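Local coordinates for CADD-like protein of unknown function (Nostoc punctiforme, PDB 3B5O) that is of unknown function but resembles CADD, belongs to an all-helical family grouped with the haem oxygenases, and may be an oxidoreductase, at residues A[193-196]-A[197-201]; A[91-94]-A[95-99]; A[121-124]-A[125-129]; A[65-69]-A[70-74]. All blocks are in the same frame, centred on the assembly; numbering follows the deposited sequence. Where two conformers were deposited one is given.

Interaction 1 of 4, residues A[193-196]-A[197-201]; sequences TSVA and AYIQP
Val195 and Ile199 meet one turn apart at the C-terminal end of helix 190-196, where the chain runs out into the loop leading to helix 204-230. Two successive amides, Tyr198 N and Ile199 N, share Val195 O as their acceptor. Ile199 N lies 3.0 Å from Val195 O and approaches nearly head-on to the carbonyl, with a C=O...N angle of 174°. Tyr198 N is also 3.0 Å from Val195 O but stands above the carbonyl plane, so a helical i to i+4 bond and a tighter i to i+3 bond converge on one oxygen. The bond before them is longer and more bent: Ala197 N to Ser194 O, 3.3 Å, with 140° at the hydrogen. Ser194 O also lies near the plane of the Tyr198 ring, at the edge that carries CD2. One water donates to both Ala196 O and, at 2.7 Å, Ile199 O, bridging the helix end and the loop. Tyr198 O instead takes the side-chain amide of Gln200, whose NE2 lies 3.0 Å from it and whose side chain folds back to reach it. Other polar ends are met elsewhere: Ser194 OG bonds to Leu191 O, Thr193 OG1 bonds to Ala189 O, and Tyr198 OH bonds to Gly73 N while its ring stacks on Trp71. On the inner side, next to Phe4, the apolar contact crosses at a slant, with Val195 CG1 3.9 Å from Ile199 CB.

Interaction 2 of 4, residues A[91-94]-A[95-99]; sequences GGIS and HYTLL
Ile93 and Leu98 meet across the start of helix 95-107, and Ser94 between them is its N-cap. The two apolar chains cross at about a right angle, with Ile93 CG2 3.6 Å from Leu98 CD2. Residues directly before the N-cap and four places after it pair in this way in a hydrophobic staple. Ile93 CG2 lies opposite its own backbone N, which turns this methyl rather than the longer CG1 branch to the helix. The same methyl also meets Thr97 CG2 at 3.7 Å, again with the chains roughly perpendicular. Ser94 faces the open amides of the turn: its OG sits between backbone N and carbonyl carbon (chi1 70°), from where it accepts the N-H of Thr97 over 3.0 Å at 157°. Thr97 OG1 stands equally near, 3.0 Å from Ser94 OG, so two groups of one residue gather on the same side of the capping oxygen. The Ser94 carbonyl starts the regular helical pattern by receiving Leu98 N, 3.0 Å from Ser94 O. The His95 ring reaches helix 170-180, where NE2 bonds to Lys178 NZ and the ring packs edge-to-face with His179. Backbone bonding to Glu85 ties His95 to the end of helix 72-85, while Tyr96 and Leu99 lean on Lys53 and Tyr48 of helix 38-68; the cap thus sits where helix 95-107 joins three other helices.

Interaction 3 of 4, residues A[121-124]-A[125-129]; sequences SKLL and RTVLS
Thr126 reaches back one turn to Lys122 with both its hydroxyl and its amide. With chi1 at -61° its OG1 lies beside its own backbone N, opposite the carbonyl carbon, and from there it donates to Lys122 O over 2.8 Å. Thr126 N donates to the same oxygen at 2.9 Å, and the two donors arrive from opposite faces of the carbonyl plane. The Lys122 chain is extended through its first three torsions and bends only at the last (chi4 -69°), which brings NZ round to a water 3.0 Å away. That water donates to Thr126 OG1, so the hydroxyl gives one bond and takes another; Lys122 NZ also makes a salt bridge with Glu224. A valine in place of Thr126 would probably leave Lys122 O with the amide bond alone and the bridging water without this acceptor. Further along, Ser129 OG donates to Thr126 O at 2.7 Å, a second hydroxyl bonded back to a helix carbonyl. On the buried side Leu123 and Val127 lie alongside each other and point the same way, with Leu123 CD1 3.7 Å from Val127 CG2. Trp221 and Met214 of helix 204-230 and Phe51 and Phe58 of helix 38-68 pack against this pair. Such a helix, with Leu123 and Val127 facing the neighbouring helices, is characteristic of a helical bundle, consistent with a haem-oxygenase-like fold.

Interaction 4 of 4, residues A[65-69]-A[70-74]; sequences KALGA and GWNGV
A Schellman motif and the N-cap of the next helix are fused here with no linker: Gly70, at positive phi (79°), ends helix 38-68, and Trp71 already stands at the N-cap position of helix 72-85. Trp71 N bonds back to Ala66 O over 2.8 Å, and inside that loop Gly70 N reaches Leu67 O at 3.0 Å. A side chain at Gly70 would run into Ala69 O. Trp71 is also the centre of an inverse gamma turn, closed by a weak bond from Asn72 N to Gly70 O. The methyl of Ala69 lies over one face of its indole in a CH-pi contact, CB 4.1 Å from the centroid of the five-membered ring. Ala66 CB fills the inner corner, 4.0 Å from Trp71 CB and 3.9 Å from Val74 CG1. On the outer side one water donates to both Leu67 O and Asn72 OD1. An alanine in place of Trp71 would probably leave the Ala69 methyl without its aromatic face and open a gap beside Ala69 and Val135. Trp71 also packs on Val135 and Asp136 of helix 135-163 and on Val195 of helix 190-196, while Val74 touches Leu139, so the corner rests on both helices.

From the N terminus the contacts come in the order 4, 2, 3, 1, strictly in series, so none nests within or crosses another. Interaction 4 closes the tight turn between helices 38-68 and 72-85. Interaction 2 closes the end of the following loop onto the start of helix 95-107. Interaction 3 closes no loop, being a stretch within helix 118-131, with nearest atoms about 11 Å from interaction 2 and about 8 Å from interaction 4. Interaction 1 leads out of helix 190-196 toward helix 204-230. Distant in sequence, interactions 1 and 4 touch directly, centres about 11 Å apart, and join the end of helix 190-196 and its following loop to the corner between helices 38-68 and 72-85.

Interaction 1 of 4, residues A[193-196]-A[197-201]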
loop_
_atom_site.group_PDB
_atom_site.type_symbol
_atom_site.label_atom_id
_atom_site.label_comp_id
_atom_site.label_asym_id
_atom_site.label_seq_id
_atom_site.Cartn_x
_atom_site.Cartn_y
_atom_site.Cartn_z
ATOM N N THR A 193 -3.712 13.390 -13.126
ATOM C CA THR A 193 -3.839 14.171 -14.353
ATOM C C THR A 193 -4.167 13.287 -15.543
ATOM O O THR A 193 -4.945 13.692 -16.408
ATOM C CB THR A 193 -2.596 15.035 -14.636
ATOM O OG1 THR A 193 -1.453 14.210 -14.827
ATOM C CG2 THR A 193 -2.331 15.958 -13.480
ATOM N N SER A 194 -3.639 12.055 -15.567
ATOM C CA SER A 194 -3.963 11.159 -16.667
ATOM C C SER A 194 -5.421 10.730 -16.628
ATOM O O SER A 194 -6.086 10.704 -17.652
ATOM C CB SER A 194 -3.006 9.964 -16.727
ATOM O OG SER A 194 -3.230 9.031 -15.696
ATOM N N VAL A 195 -5.931 10.381 -15.444
ATOM C CA VAL A 195 -7.314 9.957 -15.327
ATOM C C VAL A 195 -8.266 11.110 -15.672
ATOM O O VAL A 195 -9.306 10.896 -16.294
ATOM C CB VAL A 195 -7.627 9.389 -13.918
ATOM C CG1 VAL A 195 -9.124 9.170 -13.735
ATOM C CG2 VAL A 195 -6.848 8.088 -13.671
ATOM N N ALA A 196 -7.872 12.322 -15.284
ATOM C CA ALA A 196 -8.694 13.520 -15.552
ATOM C C ALA A 196 -9.023 13.683 -17.034
ATOM O O ALA A 196 -10.092 14.213 -17.394
ATOM C CB ALA A 196 -7.982 14.758 -15.037
ATOM N N ALA A 197 -8.118 13.232 -17.893
ATOM C CA ALA A 197 -8.312 13.336 -19.353
ATOM C C ALA A 197 -9.430 12.449 -19.922
ATOM O O ALA A 197 -9.932 12.706 -21.026
ATOM C CB ALA A 197 -7.008 13.049 -20.059
ATOM N N TYR A 198 -9.818 11.398 -19.197
ATOM C CA TYR A 198 -10.795 10.429 -19.679
ATOM C C TYR A 198 -12.068 10.302 -18.865
ATOM O O TYR A 198 -13.121 9.975 -19.400
ATOM C CB TYR A 198 -10.147 9.036 -19.750
ATOM C CG TYR A 198 -8.959 8.966 -20.660
ATOM C CD1 TYR A 198 -9.125 8.842 -22.039
ATOM C CD2 TYR A 198 -7.665 9.068 -20.163
ATOM C CE1 TYR A 198 -8.051 8.781 -22.872
ATOM C CE2 TYR A 198 -6.580 9.020 -20.990
ATOM C CZ TYR A 198 -6.775 8.886 -22.355
ATOM O OH TYR A 198 -5.681 8.821 -23.180
ATOM N N ILE A 199 -11.966 10.452 -17.548
ATOM C CA ILE A 199 -13.079 10.141 -16.693
ATOM C C ILE A 199 -14.206 11.159 -16.910
ATOM O O ILE A 199 -13.954 12.367 -17.072
ATOM C CB ILE A 199 -12.655 10.087 -15.189
ATOM C CG1 ILE A 199 -13.776 9.497 -14.348
ATOM C CG2 ILE A 199 -12.223 11.457 -14.683
ATOM C CD1 ILE A 199 -13.352 9.133 -12.900
ATOM N N GLN A 200 -15.421 10.645 -16.958
ATOM C CA GLN A 200 -16.614 11.477 -17.165
ATOM C C GLN A 200 -17.298 11.721 -15.824
ATOM O O GLN A 200 -17.264 10.859 -14.947
ATOM C CB GLN A 200 -17.563 10.771 -18.128
ATOM C CG GLN A 200 -16.966 10.491 -19.488
ATOM C CD GLN A 200 -16.487 11.746 -20.164
ATOM O OE1 GLN A 200 -17.288 12.640 -20.450
ATOM N NE2 GLN A 200 -15.184 11.842 -20.407
ATOM N N PRO A 201 -17.888 12.920 -15.633
ATOM C CA PRO A 201 -18.586 13.223 -14.384
ATOM C C PRO A 201 -19.566 12.146 -13.895
ATOM O O PRO A 201 -19.687 11.936 -12.689
ATOM C CB PRO A 201 -19.335 14.521 -14.730
ATOM C CG PRO A 201 -18.448 15.182 -15.706
ATOM C CD PRO A 201 -17.912 14.072 -16.557
HETATM O O HOH W 1 -12.433 13.625 -18.910
#

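Interaction 2 of 4, residues A[91-94]-A[95-99]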
loop_
_atom_site.group_PDB
_atom_site.type_symbol
_atom_site.label_atom_id
_atom_site.label_comp_id
_atom_site.label_asym_id
_atom_site.label_seq_id
_atom_site.Cartn_x
_atom_site.Cartn_y
_atom_site.Cartn_z
ATOM N N GLY A 91 18.330 1.203 -10.296
ATOM C CA GLY A 91 19.320 0.295 -10.862
ATOM C C GLY A 91 18.841 -1.084 -11.263
ATOM O O GLY A 91 19.636 -2.023 -11.378
ATOM N N GLY A 92 17.534 -1.232 -11.475
ATOM C CA GLY A 92 16.967 -2.536 -11.809
ATOM C C GLY A 92 16.544 -3.375 -10.602
ATOM O O GLY A 92 16.044 -4.490 -10.767
ATOM N N ILE A 93 16.746 -2.851 -9.392
ATOM C CA ILE A 93 16.357 -3.547 -8.171
ATOM C C ILE A 93 14.938 -3.089 -7.805
ATOM O O ILE A 93 14.668 -1.899 -7.650
ATOM C CB ILE A 93 17.295 -3.222 -6.996
ATOM C CG1 ILE A 93 18.759 -3.513 -7.358
ATOM C CG2 ILE A 93 16.894 -4.006 -5.767
ATOM C CD1 ILE A 93 19.736 -3.009 -6.302
ATOM N N SER A 94 14.022 -4.036 -7.692
ATOM C CA SER A 94 12.653 -3.678 -7.345
ATOM C C SER A 94 12.546 -3.058 -5.961
ATOM O O SER A 94 13.342 -3.342 -5.054
ATOM C CB SER A 94 11.739 -4.901 -7.392
ATOM O OG SER A 94 12.011 -5.802 -6.335
ATOM N N HIS A 95 11.524 -2.231 -5.794
ATOM C CA HIS A 95 11.204 -1.686 -4.473
ATOM C C HIS A 95 10.978 -2.773 -3.439
ATOM O O HIS A 95 11.435 -2.658 -2.298
ATOM C CB HIS A 95 10.007 -0.735 -4.575
ATOM C CG HIS A 95 10.315 0.540 -5.297
ATOM N ND1 HIS A 95 9.351 1.482 -5.591
ATOM C CD2 HIS A 95 11.480 1.034 -5.776
ATOM C CE1 HIS A 95 9.910 2.497 -6.219
ATOM N NE2 HIS A 95 11.202 2.255 -6.341
ATOM N N TYR A 96 10.301 -3.854 -3.826
ATOM C CA TYR A 96 10.098 -4.988 -2.951
ATOM C C TYR A 96 11.427 -5.560 -2.472
ATOM O O TYR A 96 11.621 -5.815 -1.286
ATOM C CB TYR A 96 9.247 -6.074 -3.645
ATOM C CG TYR A 96 9.209 -7.351 -2.873
ATOM C CD1 TYR A 96 8.402 -7.485 -1.741
ATOM C CD2 TYR A 96 10.039 -8.405 -3.201
ATOM C CE1 TYR A 96 8.379 -8.639 -1.033
ATOM C CE2 TYR A 96 10.050 -9.560 -2.474
ATOM C CZ TYR A 96 9.220 -9.683 -1.369
ATOM O OH TYR A 96 9.212 -10.851 -0.665
ATOM N N THR A 97 12.349 -5.766 -3.400
ATOM C CA THR A 97 13.633 -6.333 -3.045
ATOM C C THR A 97 14.432 -5.424 -2.125
ATOM O O THR A 97 15.076 -5.925 -1.193
ATOM C CB THR A 97 14.404 -6.693 -4.311
ATOM O OG1 THR A 97 13.738 -7.802 -4.910
ATOM C CG2 THR A 97 15.851 -7.075 -3.980
ATOM N N LEU A 98 14.380 -4.118 -2.362
ATOM C CA LEU A 98 15.075 -3.166 -1.477
ATOM C C LEU A 98 14.560 -3.299 -0.047
ATOM O O LEU A 98 15.327 -3.329 0.903
ATOM C CB LEU A 98 14.929 -1.739 -1.975
ATOM C CG LEU A 98 15.627 -1.397 -3.292
ATOM C CD1 LEU A 98 15.232 -0.004 -3.760
ATOM C CD2 LEU A 98 17.166 -1.502 -3.154
ATOM N N LEU A 99 13.248 -3.374 0.106
ATOM C CA LEU A 99 12.676 -3.576 1.426
ATOM C C LEU A 99 13.078 -4.920 2.021
ATOM O O LEU A 99 13.544 -4.995 3.170
ATOM C CB LEU A 99 11.143 -3.454 1.366
ATOM C CG LEU A 99 10.395 -3.732 2.666
ATOM C CD1 LEU A 99 10.791 -2.720 3.746
ATOM C CD2 LEU A 99 8.876 -3.689 2.404
#

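Interaction 3 of 4, residues A[121-124]-A[125-129]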
loop_
_atom_site.group_PDB
_atom_site.type_symbol
_atom_site.label_atom_id
_atom_site.label_comp_id
_atom_site.label_asym_id
_atom_site.label_seq_id
_atom_site.Cartn_x
_atom_site.Cartn_y
_atom_site.Cartn_z
ATOM N N SER A 121 -4.170 -13.080 3.275
ATOM C CA SER A 121 -4.851 -13.770 2.190
ATOM C C SER A 121 -6.243 -13.158 1.954
ATOM O O SER A 121 -6.679 -12.989 0.811
ATOM C CB SER A 121 -4.936 -15.269 2.477
ATOM O OG SER A 121 -5.666 -15.915 1.454
ATOM N N LYS A 122 -6.946 -12.836 3.036
ATOM C CA LYS A 122 -8.245 -12.196 2.926
ATOM C C LYS A 122 -8.135 -10.837 2.246
ATOM O O LYS A 122 -8.950 -10.504 1.383
ATOM C CB LYS A 122 -8.858 -12.092 4.337
ATOM C CG LYS A 122 -10.165 -11.348 4.460
ATOM C CD LYS A 122 -10.677 -11.451 5.962
ATOM C CE LYS A 122 -11.823 -10.579 6.332
ATOM N NZ LYS A 122 -11.444 -9.174 6.342
ATOM N N LEU A 123 -7.107 -10.071 2.603
ATOM C CA LEU A 123 -6.857 -8.795 1.922
ATOM C C LEU A 123 -6.683 -9.015 0.421
ATOM O O LEU A 123 -7.310 -8.349 -0.388
ATOM C CB LEU A 123 -5.581 -8.151 2.458
ATOM C CG LEU A 123 -5.083 -6.922 1.671
ATOM C CD1 LEU A 123 -6.005 -5.715 1.851
ATOM C CD2 LEU A 123 -3.619 -6.611 2.037
ATOM N N LEU A 124 -5.839 -9.970 0.051
ATOM C CA LEU A 124 -5.547 -10.158 -1.364
ATOM C C LEU A 124 -6.777 -10.609 -2.142
ATOM O O LEU A 124 -6.999 -10.168 -3.269
ATOM C CB LEU A 124 -4.392 -11.134 -1.539
ATOM C CG LEU A 124 -3.043 -10.662 -0.981
ATOM C CD1 LEU A 124 -2.021 -11.795 -1.074
ATOM C CD2 LEU A 124 -2.545 -9.397 -1.677
ATOM N N ARG A 125 -7.612 -11.456 -1.539
ATOM C CA ARG A 125 -8.852 -11.831 -2.219
ATOM C C ARG A 125 -9.800 -10.654 -2.355
ATOM O O ARG A 125 -10.469 -10.469 -3.387
ATOM C CB ARG A 125 -9.516 -12.969 -1.503
ATOM C CG ARG A 125 -8.674 -14.166 -1.626
ATOM C CD ARG A 125 -9.470 -15.361 -1.965
ATOM N NE ARG A 125 -8.639 -16.517 -1.880
ATOM C CZ ARG A 125 -8.123 -17.165 -2.908
ATOM N NH1 ARG A 125 -8.298 -16.737 -4.166
ATOM N NH2 ARG A 125 -7.382 -18.231 -2.651
ATOM N N THR A 126 -9.881 -9.854 -1.296
ATOM C CA THR A 126 -10.744 -8.689 -1.335
ATOM C C THR A 126 -10.271 -7.712 -2.414
ATOM O O THR A 126 -11.087 -7.184 -3.185
ATOM C CB THR A 126 -10.737 -7.981 0.029
ATOM O OG1 THR A 126 -11.226 -8.873 1.048
ATOM C CG2 THR A 126 -11.601 -6.710 0.001
ATOM N N VAL A 127 -8.974 -7.406 -2.423
ATOM C CA VAL A 127 -8.455 -6.484 -3.400
ATOM C C VAL A 127 -8.705 -6.966 -4.837
ATOM O O VAL A 127 -9.103 -6.172 -5.695
ATOM C CB VAL A 127 -6.958 -6.182 -3.133
ATOM C CG1 VAL A 127 -6.339 -5.327 -4.230
ATOM C CG2 VAL A 127 -6.818 -5.454 -1.780
ATOM N N LEU A 128 -8.522 -8.252 -5.101
ATOM C CA LEU A 128 -8.757 -8.738 -6.460
ATOM C C LEU A 128 -10.216 -8.464 -6.857
ATOM O O LEU A 128 -10.492 -8.085 -8.004
ATOM C CB LEU A 128 -8.410 -10.211 -6.602
ATOM C CG LEU A 128 -8.687 -10.715 -8.037
ATOM C CD1 LEU A 128 -7.807 -9.979 -9.067
ATOM C CD2 LEU A 128 -8.560 -12.199 -8.137
ATOM N N SER A 129 -11.150 -8.630 -5.930
ATOM C CA SER A 129 -12.563 -8.404 -6.254
ATOM C C SER A 129 -12.837 -6.960 -6.665
ATOM O O SER A 129 -13.780 -6.715 -7.419
ATOM C CB SER A 129 -13.467 -8.815 -5.089
ATOM O OG SER A 129 -13.517 -7.857 -4.044
HETATM O O HOH W 2 -8.617 -16.377 0.929
HETATM O O HOH W 3 -11.161 -7.811 3.713
#

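Interaction 4 of 4, residues A[65-69]-A[70-74]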
loop_
_atom_site.group_PDB
_atom_site.type_symbol
_atom_site.label_atom_id
_atom_site.label_comp_id
_atom_site.label_asym_id
_atom_site.label_seq_id
_atom_site.Cartn_x
_atom_site.Cartn_y
_atom_site.Cartn_z
ATOM N N LYS A 65 -7.314 -2.713 -17.610
ATOM C CA LYS A 65 -8.647 -2.101 -17.584
ATOM C C LYS A 65 -8.622 -0.753 -18.314
ATOM O O LYS A 65 -9.533 -0.427 -19.083
ATOM C CB LYS A 65 -9.134 -1.914 -16.151
ATOM C CG LYS A 65 -9.556 -3.189 -15.484
ATOM C CD LYS A 65 -10.963 -3.651 -15.883
ATOM C CE LYS A 65 -11.256 -5.011 -15.302
ATOM N NZ LYS A 65 -12.683 -5.420 -15.546
ATOM N N ALA A 66 -7.596 0.041 -18.064
ATOM C CA ALA A 66 -7.476 1.353 -18.700
ATOM C C ALA A 66 -7.352 1.192 -20.212
ATOM O O ALA A 66 -8.045 1.863 -20.974
ATOM C CB ALA A 66 -6.308 2.118 -18.134
ATOM N N LEU A 67 -6.477 0.303 -20.661
ATOM C CA LEU A 67 -6.352 0.038 -22.109
ATOM C C LEU A 67 -7.673 -0.383 -22.715
ATOM O O LEU A 67 -8.066 0.097 -23.797
ATOM C CB LEU A 67 -5.334 -1.066 -22.383
ATOM C CG LEU A 67 -3.866 -0.698 -22.232
ATOM C CD1 LEU A 67 -3.028 -1.951 -22.441
ATOM C CD2 LEU A 67 -3.419 0.426 -23.190
ATOM N N GLY A 68 -8.359 -1.291 -22.034
ATOM C CA GLY A 68 -9.635 -1.827 -22.511
ATOM C C GLY A 68 -10.696 -0.772 -22.726
ATOM O O GLY A 68 -11.549 -0.915 -23.610
ATOM N N ALA A 69 -10.633 0.288 -21.928
ATOM C CA ALA A 69 -11.574 1.411 -21.986
ATOM C C ALA A 69 -11.103 2.532 -22.910
ATOM O O ALA A 69 -11.803 3.542 -23.063
ATOM C CB ALA A 69 -11.789 1.973 -20.565
ATOM N N GLY A 70 -9.924 2.385 -23.495
ATOM C CA GLY A 70 -9.328 3.431 -24.334
ATOM C C GLY A 70 -8.686 4.566 -23.558
ATOM O O GLY A 70 -8.398 5.628 -24.119
ATOM N N TRP A 71 -8.440 4.350 -22.259
ATOM C CA TRP A 71 -7.764 5.349 -21.442
ATOM C C TRP A 71 -6.255 5.220 -21.616
ATOM O O TRP A 71 -5.520 4.841 -20.700
ATOM C CB TRP A 71 -8.146 5.174 -19.966
ATOM C CG TRP A 71 -9.574 5.463 -19.609
ATOM C CD1 TRP A 71 -10.659 5.549 -20.450
ATOM C CD2 TRP A 71 -10.078 5.685 -18.295
ATOM N NE1 TRP A 71 -11.798 5.816 -19.731
ATOM C CE2 TRP A 71 -11.464 5.905 -18.402
ATOM C CE3 TRP A 71 -9.489 5.713 -17.020
ATOM C CZ2 TRP A 71 -12.259 6.169 -17.294
ATOM C CZ3 TRP A 71 -10.289 5.980 -15.918
ATOM C CH2 TRP A 71 -11.656 6.193 -16.063
ATOM N N ASN A 72 -5.759 5.536 -22.806
ATOM C CA ASN A 72 -4.387 5.197 -23.151
ATOM C C ASN A 72 -3.344 5.928 -22.322
ATOM O O ASN A 72 -2.325 5.336 -21.924
ATOM C CB ASN A 72 -4.175 5.437 -24.658
ATOM C CG ASN A 72 -5.034 4.536 -25.501
ATOM O OD1 ASN A 72 -5.117 3.332 -25.261
ATOM N ND2 ASN A 72 -5.681 5.110 -26.506
ATOM N N GLY A 73 -3.588 7.203 -22.039
ATOM C CA GLY A 73 -2.685 7.975 -21.199
ATOM C C GLY A 73 -2.558 7.407 -19.795
ATOM O O GLY A 73 -1.496 7.492 -19.179
ATOM N N VAL A 74 -3.661 6.871 -19.288
ATOM C CA VAL A 74 -3.670 6.246 -17.962
ATOM C C VAL A 74 -2.887 4.935 -18.002
ATOM O O VAL A 74 -2.065 4.668 -17.121
ATOM C CB VAL A 74 -5.111 5.980 -17.490
ATOM C CG1 VAL A 74 -5.119 5.224 -16.144
ATOM C CG2 VAL A 74 -5.899 7.294 -17.361
HETATM O O HOH W 4 -6.649 1.223 -25.847
#